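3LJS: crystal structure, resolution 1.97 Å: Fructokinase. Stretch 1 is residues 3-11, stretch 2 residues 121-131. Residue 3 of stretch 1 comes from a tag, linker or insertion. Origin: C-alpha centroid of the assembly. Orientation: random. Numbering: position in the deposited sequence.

Stretch 1, residues 3-11: LKKTILCFG
Stretch 2 121-131: HFQDASFSDAL

The N-terminal strand of this fructokinase is joined to a short helix and the turn that follows it by a one-residue parallel beta bridge, reinforced at one end by a lysine that binds one carbonyl in the helix's last turn and one just past it, and at the other by a line of apolar side chains. Residues 6-10 are extended, with phi from -76° to -115° and psi from 113° to 143°. Residues 124-129 form the helix, with Gln123 at its N-cap position, and its axis passes 8.4 Å from the strand axis at closest approach, the two N-to-C directions lying 130° apart. After the helix, Ala130 turns extended (phi/psi -81/135), so that it can run alongside the strand before the chain turns a corner at Leu131.

The bridge pairs Thr6 with Ala130, their CA atoms 4.6 Å apart and their side chains diverging. Two hydrogen bonds close it: Thr6 N donates to Asp129 O at 3.2 Å, and Leu131 N donates to Thr6 O at 2.8 Å, the second being nearly straight at 168°. Thr6 thus uses both its backbone polar groups on the residues flanking Ala130, as parallel pairing requires. CA-H...O contacts add to this, from Lys4 CA to Asp129 O (3.2 Å) and from Ala130 CA to Thr6 O (3.3 Å). Thr6 (chi1 m) is beta-branched, which favours extended backbone; the side chain of Asp129 (chi1 m, chi2 -46°) points sideways at the partly exposed margin, where a carboxylate can remain solvated.

Lys4 precedes the strand at phi/psi -118/75. Its CA-to-CB bond points sideways, but chi angles t, t, t, p carry the ammonium group back to the other stretch. Lys4 NZ donates to Ser128 O and to Ala130 O, both at 2.8 Å. Ser128 O lies in the helix's last turn, where carbonyls lack the full set of amide partners and a cation suits them. The long chain lets NZ reach both carbonyls while the residue stays partly exposed.

Beyond the bridge the contact becomes apolar. Leu8, buried and directed toward the helix, has chi1 t and an off-well chi2 of 25°; its CD2 lies 3.8 Å from Ser126 CB and 4.4 Å from Phe127 CE1, over one face of the Phe127 ring. Phe127 starts away from the strand, yet its ring end returns to it with chi1 m. Small residues suit the close packing: Ala130 CB sits 4.2 Å from Leu8 CB, and the Ser126 hydroxyl is bonded elsewhere in the structure.

Phe10 (chi1 t, chi2 81°) also points toward the second stretch and meets Phe122 (chi1 -80°, m; chi2 -53°), one residue before the N-cap Gln123. Phe10 CD1 lies 3.8 Å from Phe122 CE1; the ring centroids are 5.4 Å apart and the planes oblique at 45°. Their breadth spans 10.1 Å between Phe10 CA and Phe122 CA.

At the lysine end, Leu131 (t, p) points toward stretch 1, where its CB is 3.3 Å from Lys4 O and its CD2 4.2 Å from Lys5 CD, an apolar chain against backbone and the aliphatic part of a lysine. Altogether 597 Å² is buried, summed over both sides.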

# COMPACT_ATOMS: atom_id res chain seq x y z
N LEU B 3 -12.90 -30.05 24.35
CA LEU B 3 -12.13 -30.57 23.19
C LEU B 3 -10.85 -29.74 22.89
O LEU B 3 -10.88 -28.51 22.81
CB LEU B 3 -13.01 -30.60 21.94
CG LEU B 3 -14.40 -31.28 21.97
CD1 LEU B 3 -15.06 -31.16 20.59
CD2 LEU B 3 -14.26 -32.74 22.36
N LYS B 4 -9.73 -30.44 22.72
CA LYS B 4 -8.43 -29.83 22.43
C LYS B 4 -8.04 -30.37 21.06
O LYS B 4 -7.19 -31.25 20.94
CB LYS B 4 -7.42 -30.26 23.52
CG LYS B 4 -6.14 -29.41 23.63
CD LYS B 4 -5.28 -29.76 24.87
CE LYS B 4 -3.97 -28.97 24.88
NZ LYS B 4 -4.13 -27.48 24.84
N LYS B 5 -8.69 -29.86 20.03
CA LYS B 5 -8.43 -30.30 18.66
C LYS B 5 -8.26 -29.12 17.72
O LYS B 5 -8.13 -29.28 16.51
CB LYS B 5 -9.60 -31.16 18.15
CG LYS B 5 -10.00 -32.33 19.06
CD LYS B 5 -8.93 -33.42 19.09
CE LYS B 5 -9.24 -34.53 18.09
NZ LYS B 5 -8.21 -35.62 18.13
N THR B 6 -8.27 -27.91 18.28
CA THR B 6 -8.17 -26.70 17.47
C THR B 6 -6.76 -26.44 16.97
O THR B 6 -5.79 -26.61 17.70
CB THR B 6 -8.66 -25.47 18.27
OG1 THR B 6 -9.99 -25.70 18.74
CG2 THR B 6 -8.64 -24.21 17.39
N ILE B 7 -6.67 -26.05 15.70
CA ILE B 7 -5.40 -25.72 15.09
C ILE B 7 -5.32 -24.21 15.14
O ILE B 7 -6.19 -23.50 14.63
CB ILE B 7 -5.34 -26.20 13.63
CG1 ILE B 7 -5.39 -27.73 13.61
CG2 ILE B 7 -4.06 -25.68 12.95
CD1 ILE B 7 -5.53 -28.32 12.23
N LEU B 8 -4.29 -23.71 15.81
CA LEU B 8 -4.10 -22.29 15.97
C LEU B 8 -3.03 -21.80 15.00
O LEU B 8 -1.87 -22.19 15.09
CB LEU B 8 -3.73 -22.04 17.44
CG LEU B 8 -3.09 -20.78 17.99
CD1 LEU B 8 -3.39 -19.60 17.12
CD2 LEU B 8 -3.58 -20.59 19.42
N CYS B 9 -3.44 -20.98 14.04
CA CYS B 9 -2.53 -20.44 13.04
C CYS B 9 -2.21 -19.01 13.42
O CYS B 9 -3.10 -18.17 13.50
CB CYS B 9 -3.17 -20.48 11.65
SG CYS B 9 -3.45 -22.16 11.04
N PHE B 10 -0.93 -18.73 13.66
CA PHE B 10 -0.53 -17.40 14.09
C PHE B 10 0.35 -16.62 13.12
O PHE B 10 1.23 -17.17 12.48
CB PHE B 10 0.20 -17.50 15.43
CG PHE B 10 0.79 -16.20 15.89
CD1 PHE B 10 0.01 -15.24 16.52
CD2 PHE B 10 2.13 -15.91 15.63
CE1 PHE B 10 0.54 -14.01 16.89
CE2 PHE B 10 2.68 -14.68 16.00
CZ PHE B 10 1.88 -13.73 16.63
N GLY B 11 0.13 -15.31 13.05
CA GLY B 11 0.97 -14.51 12.19
C GLY B 11 0.30 -13.44 11.36
O GLY B 11 -0.56 -12.69 11.83
N HIS B 121 -1.90 -9.71 23.60
CA HIS B 121 -3.05 -9.99 22.73
C HIS B 121 -3.45 -11.46 22.67
O HIS B 121 -4.51 -11.80 22.16
CB HIS B 121 -2.80 -9.46 21.31
CG HIS B 121 -2.61 -7.98 21.25
ND1 HIS B 121 -3.57 -7.09 21.68
CD2 HIS B 121 -1.56 -7.23 20.84
CE1 HIS B 121 -3.11 -5.85 21.54
NE2 HIS B 121 -1.89 -5.91 21.03
N PHE B 122 -2.59 -12.34 23.19
CA PHE B 122 -2.90 -13.77 23.21
C PHE B 122 -4.01 -14.01 24.22
O PHE B 122 -4.12 -13.27 25.21
CB PHE B 122 -1.69 -14.60 23.63
CG PHE B 122 -0.69 -14.83 22.53
CD1 PHE B 122 -1.09 -15.36 21.31
CD2 PHE B 122 0.66 -14.56 22.73
CE1 PHE B 122 -0.16 -15.62 20.31
CE2 PHE B 122 1.59 -14.82 21.74
CZ PHE B 122 1.18 -15.35 20.52
N GLN B 123 -4.82 -15.03 23.99
CA GLN B 123 -5.92 -15.37 24.89
C GLN B 123 -5.73 -16.79 25.42
O GLN B 123 -5.51 -17.72 24.64
CB GLN B 123 -7.24 -15.25 24.16
CG GLN B 123 -7.60 -13.84 23.76
CD GLN B 123 -8.70 -13.80 22.72
OE1 GLN B 123 -9.69 -14.52 22.83
NE2 GLN B 123 -8.53 -12.96 21.71
N ASP B 124 -5.82 -16.95 26.73
CA ASP B 124 -5.63 -18.27 27.33
C ASP B 124 -6.55 -19.34 26.76
O ASP B 124 -6.16 -20.49 26.63
CB ASP B 124 -5.80 -18.17 28.85
CG ASP B 124 -4.65 -17.42 29.52
OD1 ASP B 124 -3.77 -16.93 28.79
OD2 ASP B 124 -4.63 -17.32 30.76
N ALA B 125 -7.77 -18.96 26.39
CA ALA B 125 -8.73 -19.91 25.83
C ALA B 125 -8.23 -20.51 24.51
O ALA B 125 -8.53 -21.67 24.20
CB ALA B 125 -10.08 -19.23 25.61
N SER B 126 -7.46 -19.74 23.75
CA SER B 126 -6.90 -20.20 22.48
C SER B 126 -5.95 -21.37 22.70
O SER B 126 -6.04 -22.40 22.03
CB SER B 126 -6.13 -19.07 21.78
OG SER B 126 -6.98 -18.01 21.41
N PHE B 127 -5.03 -21.20 23.64
CA PHE B 127 -4.05 -22.23 23.96
C PHE B 127 -4.66 -23.43 24.70
O PHE B 127 -4.21 -24.56 24.53
CB PHE B 127 -2.90 -21.63 24.77
CG PHE B 127 -2.05 -20.66 23.98
CD1 PHE B 127 -1.05 -21.13 23.13
CD2 PHE B 127 -2.29 -19.29 24.04
CE1 PHE B 127 -0.29 -20.25 22.35
CE2 PHE B 127 -1.54 -18.40 23.26
CZ PHE B 127 -0.54 -18.88 22.41
N SER B 128 -5.69 -23.18 25.50
CA SER B 128 -6.33 -24.28 26.22
C SER B 128 -6.92 -25.29 25.25
O SER B 128 -6.73 -26.50 25.42
CB SER B 128 -7.45 -23.75 27.13
OG SER B 128 -6.92 -22.98 28.19
N ASP B 129 -7.63 -24.80 24.24
CA ASP B 129 -8.27 -25.67 23.25
C ASP B 129 -7.37 -26.06 22.08
O ASP B 129 -7.78 -26.88 21.25
CB ASP B 129 -9.53 -24.99 22.69
CG ASP B 129 -10.48 -24.51 23.77
OD1 ASP B 129 -10.74 -25.28 24.73
OD2 ASP B 129 -10.97 -23.37 23.67
N ALA B 130 -6.17 -25.51 22.01
CA ALA B 130 -5.28 -25.82 20.89
C ALA B 130 -4.51 -27.13 20.99
O ALA B 130 -3.94 -27.47 22.03
CB ALA B 130 -4.30 -24.68 20.68
N LEU B 131 -4.49 -27.86 19.89
CA LEU B 131 -3.75 -29.11 19.81
C LEU B 131 -2.51 -28.83 18.95
O LEU B 131 -1.50 -29.53 19.06
CB LEU B 131 -4.60 -30.21 19.15
CG LEU B 131 -3.89 -31.54 18.86
CD1 LEU B 131 -3.24 -32.08 20.12
CD2 LEU B 131 -4.90 -32.53 18.30